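Local coordinates for N-acetylglucosamine 2-epimerase (Xylella fastidiosa, PDB 3GT5), which is probably a sugar isomerase or epimerase of the N-acylglucosamine 2-epimerase family, its natural substrate not established, at residues A[12-15]-A[16-20]; A[19-22]-A[23-27]; A[36-39]-A[40-44]; A[374-377]-A[378-381]; A[383-386]-A[387-390]. All coordinates share one frame; numbering follows the deposited sequence.

Contact 1. Residues A[12-15]-A[16-20]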
loop_
_atom_site.group_PDB
_atom_site.type_symbol
_atom_site.label_atom_id
_atom_site.label_comp_id
_atom_site.label_asym_id
_atom_site.label_seq_id
_atom_site.Cartn_x
_atom_site.Cartn_y
_atom_site.Cartn_z
ATOM N N ARG A 12 14.469 -11.874 -5.272
ATOM C CA ARG A 12 15.278 -10.869 -5.941
ATOM C C ARG A 12 15.076 -10.871 -7.453
ATOM O O ARG A 12 14.963 -9.817 -8.067
ATOM C CB ARG A 12 16.779 -11.041 -5.602
ATOM C CG ARG A 12 17.107 -10.606 -4.148
ATOM C CD ARG A 12 18.620 -10.828 -3.737
ATOM N NE ARG A 12 19.518 -10.617 -4.883
ATOM C CZ ARG A 12 20.278 -9.541 -5.147
ATOM N NH1 ARG A 12 20.349 -8.482 -4.332
ATOM N NH2 ARG A 12 21.010 -9.538 -6.272
ATOM N N THR A 13 14.990 -12.075 -8.023
ATOM C CA THR A 13 14.787 -12.216 -9.448
ATOM C C THR A 13 13.423 -11.659 -9.799
ATOM O O THR A 13 13.288 -10.991 -10.798
ATOM C CB THR A 13 14.928 -13.686 -9.931
ATOM O OG1 THR A 13 16.220 -14.182 -9.537
ATOM C CG2 THR A 13 14.808 -13.799 -11.475
ATOM N N HIS A 14 12.420 -11.950 -8.982
ATOM C CA HIS A 14 11.078 -11.465 -9.262
ATOM C C HIS A 14 11.001 -9.948 -9.225
ATOM O O HIS A 14 10.375 -9.333 -10.104
ATOM C CB HIS A 14 10.037 -12.096 -8.346
ATOM C CG HIS A 14 8.652 -11.636 -8.649
ATOM N ND1 HIS A 14 8.080 -11.790 -9.901
ATOM C CD2 HIS A 14 7.769 -10.914 -7.917
ATOM C CE1 HIS A 14 6.875 -11.234 -9.898
ATOM N NE2 HIS A 14 6.656 -10.709 -8.698
ATOM N N ILE A 15 11.622 -9.345 -8.220
ATOM C CA ILE A 15 11.679 -7.904 -8.137
ATOM C C ILE A 15 12.370 -7.303 -9.393
ATOM O O ILE A 15 11.920 -6.332 -10.010
ATOM C CB ILE A 15 12.424 -7.423 -6.861
ATOM C CG1 ILE A 15 11.611 -7.697 -5.592
ATOM C CG2 ILE A 15 12.711 -5.858 -6.989
ATOM C CD1 ILE A 15 12.463 -7.700 -4.279
ATOM N N SER A 16 13.461 -7.928 -9.823
ATOM C CA SER A 16 14.211 -7.437 -10.961
ATOM C C SER A 16 13.407 -7.603 -12.249
ATOM O O SER A 16 13.484 -6.776 -13.145
ATOM C CB SER A 16 15.578 -8.128 -11.040
ATOM O OG SER A 16 16.410 -7.679 -9.971
ATOM N N ASP A 17 12.602 -8.660 -12.318
ATOM C CA ASP A 17 11.720 -8.844 -13.491
ATOM C C ASP A 17 10.662 -7.712 -13.577
ATOM O O ASP A 17 10.381 -7.131 -14.641
ATOM C CB ASP A 17 10.985 -10.174 -13.448
ATOM C CG ASP A 17 11.896 -11.409 -13.589
ATOM O OD1 ASP A 17 13.033 -11.347 -14.101
ATOM O OD2 ASP A 17 11.441 -12.488 -13.166
ATOM N N THR A 18 10.079 -7.365 -12.440
ATOM C CA THR A 18 9.081 -6.283 -12.416
ATOM C C THR A 18 9.727 -4.919 -12.698
ATOM O O THR A 18 9.216 -4.105 -13.434
ATOM C CB THR A 18 8.345 -6.309 -11.089
ATOM O OG1 THR A 18 7.740 -7.596 -10.909
ATOM C CG2 THR A 18 7.308 -5.181 -11.015
ATOM N N MET A 19 10.912 -4.679 -12.154
ATOM C CA MET A 19 11.650 -3.459 -12.488
ATOM C C MET A 19 11.953 -3.360 -13.988
ATOM O O MET A 19 11.870 -2.281 -14.543
ATOM C CB MET A 19 12.925 -3.305 -11.678
ATOM C CG MET A 19 12.713 -3.071 -10.177
ATOM S SD MET A 19 11.857 -1.488 -9.773
ATOM C CE MET A 19 13.058 -0.282 -10.355
ATOM N N ALA A 20 12.228 -4.492 -14.628
ATOM C CA ALA A 20 12.483 -4.509 -16.064
ATOM C C ALA A 20 11.242 -4.131 -16.871
ATOM O O ALA A 20 11.382 -3.570 -17.948
ATOM C CB ALA A 20 13.083 -5.885 -16.510
HETATM O O HOH W 1 8.852 -12.626 -12.379
#
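The imidazole ring of H14 meets T18 on one face and a water at its edge. T18 OG1 sits above that face, displaced toward the rim, 3.9 Å from H14 CE1. At the edge the water lies in the ring plane, 2.7 Å from H14 ND1. The same water donates to D17 OD2, so it bridges the ring and the carboxylate. H14 CG stands anti to the backbone N (chi1 -178°), and this swings the ring along the helix toward T18 and the water. The other ring nitrogen, NE2, is bonded to W354, so both nitrogens have partners and the ring rotation is fixed. W339 meets the ring edge-to-face.

D17 runs beside T13 and points the same way. T13 CG2 lies 4.0 Å from D17 OD2, a loose methyl-carboxylate contact. The hydroxyl of T13 turns back to D9 O instead. S16 OG makes a weak bond to R12 O, 3.2 Å long, and this carbonyl also accepts from S16 N. On the buried side I15 CG2 touches M19 CG at 4.2 Å.

Four backbone N-H groups, of S16, D17, T18 and M19, each donate to the carbonyl four residues earlier. The straightest runs from M19 N to I15 O, with an angle of 168° at the hydrogen. These regular bonds and neighbouring side chains are those of an alpha-helix, here helix 8-22, which packs its apolar side against helices 51-68 and 377-387 of the alpha-helical barrel of this epimerase family.

Contact 2. Residues A[19-22]-A[23-27]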
loop_
_atom_site.group_PDB
_atom_site.type_symbol
_atom_site.label_atom_id
_atom_site.label_comp_id
_atom_site.label_asym_id
_atom_site.label_seq_id
_atom_site.Cartn_x
_atom_site.Cartn_y
_atom_site.Cartn_z
ATOM N N MET A 19 10.912 -4.679 -12.154
ATOM C CA MET A 19 11.650 -3.459 -12.488
ATOM C C MET A 19 11.953 -3.360 -13.988
ATOM O O MET A 19 11.870 -2.281 -14.543
ATOM C CB MET A 19 12.925 -3.305 -11.678
ATOM C CG MET A 19 12.713 -3.071 -10.177
ATOM S SD MET A 19 11.857 -1.488 -9.773
ATOM C CE MET A 19 13.058 -0.282 -10.355
ATOM N N ALA A 20 12.228 -4.492 -14.628
ATOM C CA ALA A 20 12.483 -4.509 -16.064
ATOM C C ALA A 20 11.242 -4.131 -16.871
ATOM O O ALA A 20 11.382 -3.570 -17.948
ATOM C CB ALA A 20 13.083 -5.885 -16.510
ATOM N N PHE A 21 10.034 -4.374 -16.358
ATOM C CA PHE A 21 8.810 -3.908 -17.024
ATOM C C PHE A 21 8.738 -2.369 -17.048
ATOM O O PHE A 21 8.444 -1.730 -18.081
ATOM C CB PHE A 21 7.538 -4.466 -16.320
ATOM C CG PHE A 21 6.275 -3.927 -16.868
ATOM C CD1 PHE A 21 5.749 -4.443 -18.032
ATOM C CD2 PHE A 21 5.630 -2.858 -16.287
ATOM C CE1 PHE A 21 4.601 -3.950 -18.551
ATOM C CE2 PHE A 21 4.468 -2.352 -16.833
ATOM C CZ PHE A 21 3.955 -2.904 -17.956
ATOM N N TYR A 22 8.986 -1.741 -15.897
ATOM C CA TYR A 22 8.756 -0.298 -15.746
ATOM C C TYR A 22 9.963 0.539 -16.193
ATOM O O TYR A 22 9.806 1.639 -16.643
ATOM C CB TYR A 22 8.490 0.036 -14.275
ATOM C CG TYR A 22 7.137 -0.380 -13.807
ATOM C CD1 TYR A 22 6.981 -1.512 -13.004
ATOM C CD2 TYR A 22 5.986 0.332 -14.196
ATOM C CE1 TYR A 22 5.721 -1.953 -12.601
ATOM C CE2 TYR A 22 4.696 -0.083 -13.736
ATOM C CZ TYR A 22 4.585 -1.211 -12.963
ATOM O OH TYR A 22 3.357 -1.628 -12.513
ATOM N N HIS A 23 11.159 0.007 -15.994
ATOM C CA HIS A 23 12.375 0.778 -16.209
ATOM C C HIS A 23 12.999 0.441 -17.566
ATOM O O HIS A 23 13.188 -0.737 -17.856
ATOM C CB HIS A 23 13.407 0.499 -15.101
ATOM C CG HIS A 23 14.594 1.402 -15.197
ATOM N ND1 HIS A 23 14.501 2.742 -14.922
ATOM C CD2 HIS A 23 15.858 1.185 -15.637
ATOM C CE1 HIS A 23 15.670 3.320 -15.165
ATOM N NE2 HIS A 23 16.505 2.397 -15.608
ATOM N N PRO A 24 13.316 1.464 -18.392
ATOM C CA PRO A 24 13.196 2.902 -18.145
ATOM C C PRO A 24 11.944 3.570 -18.772
ATOM O O PRO A 24 11.816 4.802 -18.773
ATOM C CB PRO A 24 14.462 3.436 -18.795
ATOM C CG PRO A 24 14.504 2.625 -20.081
ATOM C CD PRO A 24 14.105 1.205 -19.616
ATOM N N ARG A 25 11.003 2.777 -19.264
ATOM C CA ARG A 25 9.869 3.317 -20.009
ATOM C C ARG A 25 8.921 4.216 -19.196
ATOM O O ARG A 25 8.242 5.070 -19.771
ATOM C CB ARG A 25 9.079 2.193 -20.663
ATOM C CG ARG A 25 9.806 1.601 -21.860
ATOM C CD ARG A 25 9.104 0.382 -22.429
ATOM N NE ARG A 25 8.817 -0.616 -21.390
ATOM C CZ ARG A 25 8.191 -1.764 -21.618
ATOM N NH1 ARG A 25 7.959 -2.620 -20.613
ATOM N NH2 ARG A 25 7.827 -2.076 -22.849
ATOM N N CYS A 26 8.916 4.051 -17.863
ATOM C CA CYS A 26 8.044 4.861 -17.022
ATOM C C CYS A 26 8.520 6.307 -16.821
ATOM O O CYS A 26 7.747 7.145 -16.347
ATOM C CB CYS A 26 7.827 4.201 -15.645
ATOM S SG CYS A 26 9.314 4.176 -14.604
ATOM N N ILE A 27 9.773 6.599 -17.172
ATOM C CA ILE A 27 10.391 7.902 -16.867
ATOM C C ILE A 27 10.031 8.928 -17.947
ATOM O O ILE A 27 10.254 8.715 -19.172
ATOM C CB ILE A 27 11.923 7.779 -16.697
ATOM C CG1 ILE A 27 12.285 6.880 -15.490
ATOM C CG2 ILE A 27 12.562 9.159 -16.600
ATOM C CD1 ILE A 27 13.707 6.437 -15.519
HETATM O O HOH W 2 10.764 -0.549 -19.410
#
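H23 takes over where helix 8-22 ends, and its backbone N still bonds to M19 O at 2.8 Å. H23 is the first residue to leave helical backbone angles. A cis peptide bond before P24 follows, then a type I beta turn from P24 to I27. The contact is thus a helix C-terminus running into a turn.

Among the backbone bonds, C26 N reaches Y22 O at 2.8 Å. M19 O is thus met by H23 N at the helix end, and Y22 O by C26 N in the turn.

Apolar contact is slight. Y22 CB and C26 SG lie 4.2 Å apart. The Y22 ring turns away to bond D376 and S370 through its hydroxyl. H23 also leads its ring away, to E72 and Y61, with P24 CB over the centre of one face.

The charged group is R25. Its chain bends at chi3 (-52°), which brings the guanidinium back to the helix end. The guanidinium stands steeply to the F21 ring, with planes 74° apart. R25 CZ is 5.5 Å from the ring centroid of F21, so any cation-pi attraction is weak. The partial negative charge of the helix C-terminus probably favours the guanidinium there.

A water links the same groups: it donates to F21 O and accepts from R25 NE at 2.8 Å. R25 NH1 bonds F21 O directly at 2.7 Å, on a lone pair in the carbonyl plane.

Contact 3. Residues A[36-39]-A[40-44]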
loop_
_atom_site.group_PDB
_atom_site.type_symbol
_atom_site.label_atom_id
_atom_site.label_comp_id
_atom_site.label_asym_id
_atom_site.label_seq_id
_atom_site.Cartn_x
_atom_site.Cartn_y
_atom_site.Cartn_z
ATOM N N TYR A 36 0.079 5.252 -16.719
ATOM C CA TYR A 36 -0.891 4.339 -17.317
ATOM C C TYR A 36 -0.201 3.435 -18.345
ATOM O O TYR A 36 0.278 3.922 -19.391
ATOM C CB TYR A 36 -2.010 5.142 -17.984
ATOM C CG TYR A 36 -2.933 5.907 -17.036
ATOM C CD1 TYR A 36 -4.160 5.381 -16.633
ATOM C CD2 TYR A 36 -2.590 7.160 -16.577
ATOM C CE1 TYR A 36 -5.007 6.081 -15.795
ATOM C CE2 TYR A 36 -3.420 7.868 -15.731
ATOM C CZ TYR A 36 -4.638 7.323 -15.359
ATOM O OH TYR A 36 -5.462 8.045 -14.545
ATOM N N PHE A 37 -0.105 2.144 -18.022
ATOM C CA PHE A 37 0.614 1.172 -18.842
ATOM C C PHE A 37 -0.251 -0.009 -19.242
ATOM O O PHE A 37 -0.974 -0.621 -18.416
ATOM C CB PHE A 37 1.819 0.572 -18.116
ATOM C CG PHE A 37 2.794 1.591 -17.562
ATOM C CD1 PHE A 37 4.005 1.810 -18.184
ATOM C CD2 PHE A 37 2.523 2.292 -16.385
ATOM C CE1 PHE A 37 4.896 2.730 -17.683
ATOM C CE2 PHE A 37 3.434 3.211 -15.883
ATOM C CZ PHE A 37 4.602 3.439 -16.532
ATOM N N ARG A 38 -0.160 -0.374 -20.526
ATOM C CA ARG A 38 -0.713 -1.621 -21.003
ATOM C C ARG A 38 0.148 -2.838 -20.638
ATOM O O ARG A 38 1.286 -2.690 -20.179
ATOM C CB ARG A 38 -0.861 -1.602 -22.538
ATOM C CG ARG A 38 -1.778 -0.540 -23.057
ATOM C CD ARG A 38 -2.024 -0.696 -24.580
ATOM N NE ARG A 38 -2.849 0.400 -25.051
ATOM C CZ ARG A 38 -2.400 1.551 -25.559
ATOM N NH1 ARG A 38 -1.103 1.806 -25.696
ATOM N NH2 ARG A 38 -3.279 2.476 -25.939
ATOM N N ASP A 39 -0.385 -4.037 -20.885
ATOM C CA ASP A 39 0.312 -5.277 -20.563
ATOM C C ASP A 39 1.706 -5.305 -21.163
ATOM O O ASP A 39 2.616 -5.829 -20.552
ATOM C CB ASP A 39 -0.445 -6.504 -21.062
ATOM C CG ASP A 39 -1.683 -6.858 -20.222
ATOM O OD1 ASP A 39 -1.821 -6.413 -19.066
ATOM O OD2 ASP A 39 -2.532 -7.650 -20.709
ATOM N N ASP A 40 1.848 -4.776 -22.373
ATOM C CA ASP A 40 3.131 -4.842 -23.078
ATOM C C ASP A 40 4.044 -3.676 -22.757
ATOM O O ASP A 40 5.113 -3.550 -23.347
ATOM C CB ASP A 40 2.924 -4.966 -24.590
ATOM C CG ASP A 40 2.192 -3.759 -25.194
ATOM O OD1 ASP A 40 2.030 -2.693 -24.550
ATOM O OD2 ASP A 40 1.768 -3.886 -26.363
ATOM N N GLY A 41 3.619 -2.820 -21.837
ATOM C CA GLY A 41 4.458 -1.702 -21.395
ATOM C C GLY A 41 4.210 -0.393 -22.093
ATOM O O GLY A 41 4.760 0.625 -21.687
ATOM N N SER A 42 3.364 -0.386 -23.120
ATOM C CA SER A 42 3.106 0.840 -23.844
ATOM C C SER A 42 2.268 1.784 -22.972
ATOM O O SER A 42 1.522 1.321 -22.076
ATOM C CB SER A 42 2.468 0.554 -25.212
ATOM O OG SER A 42 1.267 -0.148 -25.139
ATOM N N ILE A 43 2.450 3.086 -23.189
ATOM C CA ILE A 43 1.787 4.121 -22.385
ATOM C C ILE A 43 0.467 4.502 -23.049
ATOM O O ILE A 43 0.421 4.878 -24.241
ATOM C CB ILE A 43 2.709 5.346 -22.126
ATOM C CG1 ILE A 43 3.895 4.950 -21.250
ATOM C CG2 ILE A 43 1.935 6.510 -21.441
ATOM C CD1 ILE A 43 5.205 5.070 -21.878
ATOM N N TYR A 44 -0.633 4.363 -22.322
ATOM C CA TYR A 44 -1.951 4.632 -22.925
ATOM C C TYR A 44 -2.584 5.928 -22.501
ATOM O O TYR A 44 -3.643 6.293 -23.015
ATOM C CB TYR A 44 -2.907 3.447 -22.720
ATOM C CG TYR A 44 -3.473 3.174 -21.338
ATOM C CD1 TYR A 44 -4.600 3.851 -20.866
ATOM C CD2 TYR A 44 -2.955 2.137 -20.543
ATOM C CE1 TYR A 44 -5.151 3.533 -19.625
ATOM C CE2 TYR A 44 -3.507 1.827 -19.315
ATOM C CZ TYR A 44 -4.583 2.517 -18.862
ATOM O OH TYR A 44 -5.101 2.172 -17.632
#
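Y44 holds CG between its backbone N and carbonyl carbon (chi1 72°), and this lays its ring beneath Y36 CB. The hairpin backbone puts that CB over the centre of the Y44 ring. The Y36 torsion, with CG anti to the carbonyl carbon (chi1 -68°), sets where the Y36 ring goes, its edge toward Y44. The CH-pi distance from Y36 CB to the Y44 centroid is 3.7 Å. The two rings form an offset edge-to-face pair, with planes at 70°. Y44 OH lies at the edge of the Y36 ring, 3.5 Å from Y36 CD1. The hydroxyl of Y36 continues to H48.

R38 is extended from CG to NE and runs along the same side. Y44 CB lies over one face of the R38 guanidinium, 3.4 Å from R38 NH2. At the edge, R38 NH1 bonds S42 OG at 3.1 Å, close to the guanidinium plane. S42 OG in turn donates to D40 OD1 at 2.7 Å, on the syn lone pair. S42 N reaches the same oxygen from its anti side, out of the carboxylate plane. This second bond makes an Asx turn. D40 OD1 is thus gripped by two donors, and S42 OG relays between arginine and aspartate.

On the other face F37 and I43 form a non-hydrogen-bonded antiparallel pair. R38 N donates to S42 O and Y44 N to Y36 O on either side of it. G41 N closes the type I turn on R38 O at 2.9 Å. The positive phi of G41 suits glycine. The whole is a beta hairpin of strands 36-37 and 43-45, with a tight turn at 38-41.

Contact 4. Residues A[374-377]-A[378-381]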
loop_
_atom_site.group_PDB
_atom_site.type_symbol
_atom_site.label_atom_id
_atom_site.label_comp_id
_atom_site.label_asym_id
_atom_site.label_seq_id
_atom_site.Cartn_x
_atom_site.Cartn_y
_atom_site.Cartn_z
ATOM N N LYS A 374 -1.364 2.124 -9.674
ATOM C CA LYS A 374 -0.604 0.845 -9.635
ATOM C C LYS A 374 0.785 1.015 -10.195
ATOM O O LYS A 374 0.941 1.434 -11.336
ATOM C CB LYS A 374 -1.330 -0.257 -10.402
ATOM C CG LYS A 374 -0.530 -1.515 -10.607
ATOM C CD LYS A 374 -1.430 -2.719 -10.960
ATOM C CE LYS A 374 -0.702 -4.010 -11.146
ATOM N NZ LYS A 374 0.343 -3.978 -12.221
ATOM N N THR A 375 1.785 0.687 -9.387
ATOM C CA THR A 375 3.165 0.719 -9.805
ATOM C C THR A 375 3.840 -0.575 -9.459
ATOM O O THR A 375 5.047 -0.691 -9.613
ATOM C CB THR A 375 3.963 1.897 -9.173
ATOM O OG1 THR A 375 4.209 1.590 -7.798
ATOM C CG2 THR A 375 3.197 3.169 -9.317
ATOM N N ASP A 376 3.073 -1.577 -9.028
ATOM C CA ASP A 376 3.625 -2.785 -8.387
ATOM C C ASP A 376 4.465 -2.507 -7.116
ATOM O O ASP A 376 5.308 -3.311 -6.703
ATOM C CB ASP A 376 4.385 -3.654 -9.425
ATOM C CG ASP A 376 3.422 -4.422 -10.331
ATOM O OD1 ASP A 376 3.168 -5.612 -10.051
ATOM O OD2 ASP A 376 2.903 -3.822 -11.276
ATOM N N TYR A 377 4.237 -1.350 -6.510
ATOM C CA TYR A 377 4.637 -1.086 -5.124
ATOM C C TYR A 377 4.154 -2.206 -4.205
ATOM O O TYR A 377 4.915 -2.692 -3.370
ATOM C CB TYR A 377 4.160 0.339 -4.671
ATOM C CG TYR A 377 3.551 0.383 -3.262
ATOM C CD1 TYR A 377 4.330 0.646 -2.128
ATOM C CD2 TYR A 377 2.225 0.158 -3.090
ATOM C CE1 TYR A 377 3.751 0.709 -0.844
ATOM C CE2 TYR A 377 1.630 0.204 -1.855
ATOM C CZ TYR A 377 2.378 0.457 -0.735
ATOM O OH TYR A 377 1.692 0.466 0.458
ATOM N N HIS A 378 2.921 -2.699 -4.375
ATOM C CA HIS A 378 2.446 -3.746 -3.501
ATOM C C HIS A 378 3.177 -5.068 -3.731
ATOM O O HIS A 378 3.430 -5.792 -2.751
ATOM C CB HIS A 378 0.955 -4.060 -3.688
ATOM C CG HIS A 378 0.023 -3.079 -3.081
ATOM N ND1 HIS A 378 -0.251 -3.047 -1.733
ATOM C CD2 HIS A 378 -0.753 -2.124 -3.648
ATOM C CE1 HIS A 378 -1.168 -2.126 -1.496
ATOM N NE2 HIS A 378 -1.484 -1.545 -2.639
ATOM N N THR A 379 3.491 -5.419 -4.991
ATOM C CA THR A 379 4.064 -6.734 -5.242
ATOM C C THR A 379 5.570 -6.767 -4.949
ATOM O O THR A 379 6.077 -7.669 -4.278
ATOM C CB THR A 379 3.738 -7.193 -6.668
ATOM O OG1 THR A 379 4.337 -6.288 -7.610
ATOM C CG2 THR A 379 2.247 -7.172 -6.834
ATOM N N MET A 380 6.288 -5.789 -5.464
ATOM C CA MET A 380 7.705 -5.626 -5.114
ATOM C C MET A 380 7.906 -5.346 -3.637
ATOM O O MET A 380 8.812 -5.914 -3.017
ATOM C CB MET A 380 8.361 -4.526 -5.949
ATOM C CG MET A 380 8.609 -4.889 -7.457
ATOM S SD MET A 380 9.555 -3.650 -8.453
ATOM C CE MET A 380 8.269 -2.356 -8.553
ATOM N N GLY A 381 7.055 -4.517 -3.061
ATOM C CA GLY A 381 7.073 -4.272 -1.608
ATOM C C GLY A 381 6.907 -5.518 -0.735
ATOM O O GLY A 381 7.568 -5.660 0.294
#
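D376 passes its backbone carbonyl into the first turn of helix 377-387, the last helix of the alpha-helical barrel. D376 O accepts from M380 N at 2.9 Å, and weakly from T379 N. Y377 O takes G381 N at 2.8 Å. Before the helix the chain is irregular, and D376 itself has positive phi (58°).

D376 stands at the N-cap position, but its carboxylate bonds a side chain instead of a helix NH. T379 OG1 donates to D376 OD1 at 2.8 Å, on the anti lone pair. T379 OG1 lies between its backbone N and carbonyl carbon (chi1 63°), which turns it back to the aspartate. D376 OD2 forms a salt bridge with K374 NZ, 2.7 Å long, met on the syn side and out of the carboxylate plane. Y22 OH bonds OD2 as well, joining helix 8-22 to this helix start, and W354 N bonds OD1.

The Y377 ring presents its edge to the H378 face. Y377 CE2 sits over the centre of the H378 imidazole, 3.7 Å from H378 NE2, with planes at 59°. Their polar ends continue to E180 and E314.

The buried carboxylate of D376 is therefore well satisfied. K374 and the nearby helix start would probably stabilise its negative charge.

Contact 5. Residues A[383-386]-A[387-390]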
loop_
_atom_site.group_PDB
_atom_site.type_symbol
_atom_site.label_atom_id
_atom_site.label_comp_id
_atom_site.label_asym_id
_atom_site.label_seq_id
_atom_site.Cartn_x
_atom_site.Cartn_y
_atom_site.Cartn_z
ATOM N N CYS A 383 7.772 -8.503 -1.698
ATOM C CA CYS A 383 9.023 -9.254 -1.870
ATOM C C CYS A 383 10.145 -8.638 -1.027
ATOM O O CYS A 383 10.913 -9.359 -0.388
ATOM C CB CYS A 383 9.442 -9.312 -3.334
ATOM S SG CYS A 383 8.289 -10.342 -4.285
ATOM N N HIS A 384 10.229 -7.323 -0.996
ATOM C CA HIS A 384 11.240 -6.657 -0.157
ATOM C C HIS A 384 10.993 -6.986 1.300
ATOM O O HIS A 384 11.947 -7.199 2.068
ATOM C CB HIS A 384 11.236 -5.129 -0.319
ATOM C CG HIS A 384 11.741 -4.635 -1.645
ATOM N ND1 HIS A 384 13.052 -4.776 -2.052
ATOM C CD2 HIS A 384 11.118 -3.952 -2.636
ATOM C CE1 HIS A 384 13.217 -4.191 -3.233
ATOM N NE2 HIS A 384 12.051 -3.705 -3.623
ATOM N N GLU A 385 9.724 -7.027 1.705
ATOM C CA GLU A 385 9.404 -7.364 3.079
ATOM C C GLU A 385 9.800 -8.820 3.403
ATOM O O GLU A 385 10.362 -9.063 4.450
ATOM C CB GLU A 385 7.917 -7.148 3.426
ATOM C CG GLU A 385 7.650 -7.175 4.958
ATOM C CD GLU A 385 8.578 -6.221 5.721
ATOM O OE1 GLU A 385 8.633 -4.991 5.375
ATOM O OE2 GLU A 385 9.301 -6.731 6.631
ATOM N N VAL A 386 9.527 -9.763 2.504
ATOM C CA VAL A 386 9.892 -11.157 2.769
ATOM C C VAL A 386 11.402 -11.282 2.845
ATOM O O VAL A 386 11.903 -12.076 3.662
ATOM C CB VAL A 386 9.322 -12.137 1.762
ATOM C CG1 VAL A 386 9.698 -13.605 2.146
ATOM C CG2 VAL A 386 7.788 -11.963 1.682
ATOM N N LEU A 387 12.121 -10.464 2.072
ATOM C CA LEU A 387 13.586 -10.457 2.136
ATOM C C LEU A 387 14.127 -10.063 3.527
ATOM O O LEU A 387 15.249 -10.431 3.860
ATOM C CB LEU A 387 14.223 -9.563 1.076
ATOM C CG LEU A 387 14.170 -10.224 -0.323
ATOM C CD1 LEU A 387 14.430 -9.217 -1.431
ATOM C CD2 LEU A 387 15.076 -11.525 -0.416
ATOM N N ASN A 388 13.344 -9.351 4.322
ATOM C CA ASN A 388 13.727 -9.063 5.709
ATOM C C ASN A 388 13.721 -10.257 6.667
ATOM O O ASN A 388 14.263 -10.145 7.769
ATOM C CB ASN A 388 12.820 -7.975 6.303
ATOM C CG ASN A 388 13.083 -6.605 5.741
ATOM O OD1 ASN A 388 14.186 -6.310 5.285
ATOM N ND2 ASN A 388 12.055 -5.742 5.760
ATOM N N VAL A 389 13.108 -11.380 6.302
ATOM C CA VAL A 389 13.032 -12.526 7.202
ATOM C C VAL A 389 13.643 -13.789 6.626
ATOM O O VAL A 389 13.532 -14.827 7.237
ATOM C CB VAL A 389 11.565 -12.840 7.659
ATOM C CG1 VAL A 389 10.948 -11.632 8.373
ATOM C CG2 VAL A 389 10.676 -13.288 6.468
ATOM N N VAL A 390 14.251 -13.736 5.449
ATOM C CA VAL A 390 14.926 -14.909 4.894
ATOM C C VAL A 390 16.411 -14.598 4.675
ATOM O O VAL A 390 16.833 -13.437 4.745
ATOM C CB VAL A 390 14.252 -15.432 3.585
ATOM C CG1 VAL A 390 12.796 -15.735 3.852
ATOM C CG2 VAL A 390 14.441 -14.467 2.445
HETATM O O HOH W 3 14.495 -6.071 2.085
#
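E385 and N388 set their flat groups at a steep angle, with carboxylate and amide planes 63° apart. N388 ND2 donates to E385 OE2 at 3.1 Å in a nearly straight bond, 171° at the hydrogen. The oxygen lies in the amide plane, but the donor comes from above the carboxylate plane. The E385 chain bends at chi2 (52°), which brings its end back toward N388. E385 OE2 also forms a salt bridge with R262 of helix 247-263. A water completes the polar side: it donates to H384 O at 2.8 Å and to N388 OD1.

The valines meet on a different side. V386 and V390 cross at a slant, with their CG1 methyls 4.1 Å apart. V389 CG2 is near V386 CG1 at 4.4 Å and sits closer to V386 O. L387 lays CG against C383 O at 3.4 Å.

The backbone bonds change here. L387 N still reaches C383 O, four residues back. N388 N bonds E385 O at 3.0 Å and H384 O only weakly. V389 N bonds V386 O at 3.0 Å, three residues back. This shift from four residues to three is a 3-10-like turn at the helix end.

The E385 carboxylate is shared between a charged and a neutral donor. It ties the end of helix 377-387 to helix 247-263, and R262 would be expected to favour its ionised form.

All five contacts are local, so each closes a short turn of chain and none encloses another. Contact 1 lies on helix 8-22. Contact 2 shares M19 and A20 with it and leads the chain off the helix. Contact 3 is the hairpin that follows, and it touches contact 2 through C26 on F37 and F21 on the turn. Far along the chain, contact 4 starts helix 377-387 and contact 5 ends it. This last helix packs back on the first: M380 meets T18 and M19, and C383 meets I15. Y22 also reaches D376. Contacts 3 and 5 lie farthest apart, with centres about 28 Å apart. The first and last helices of the fold are thus joined.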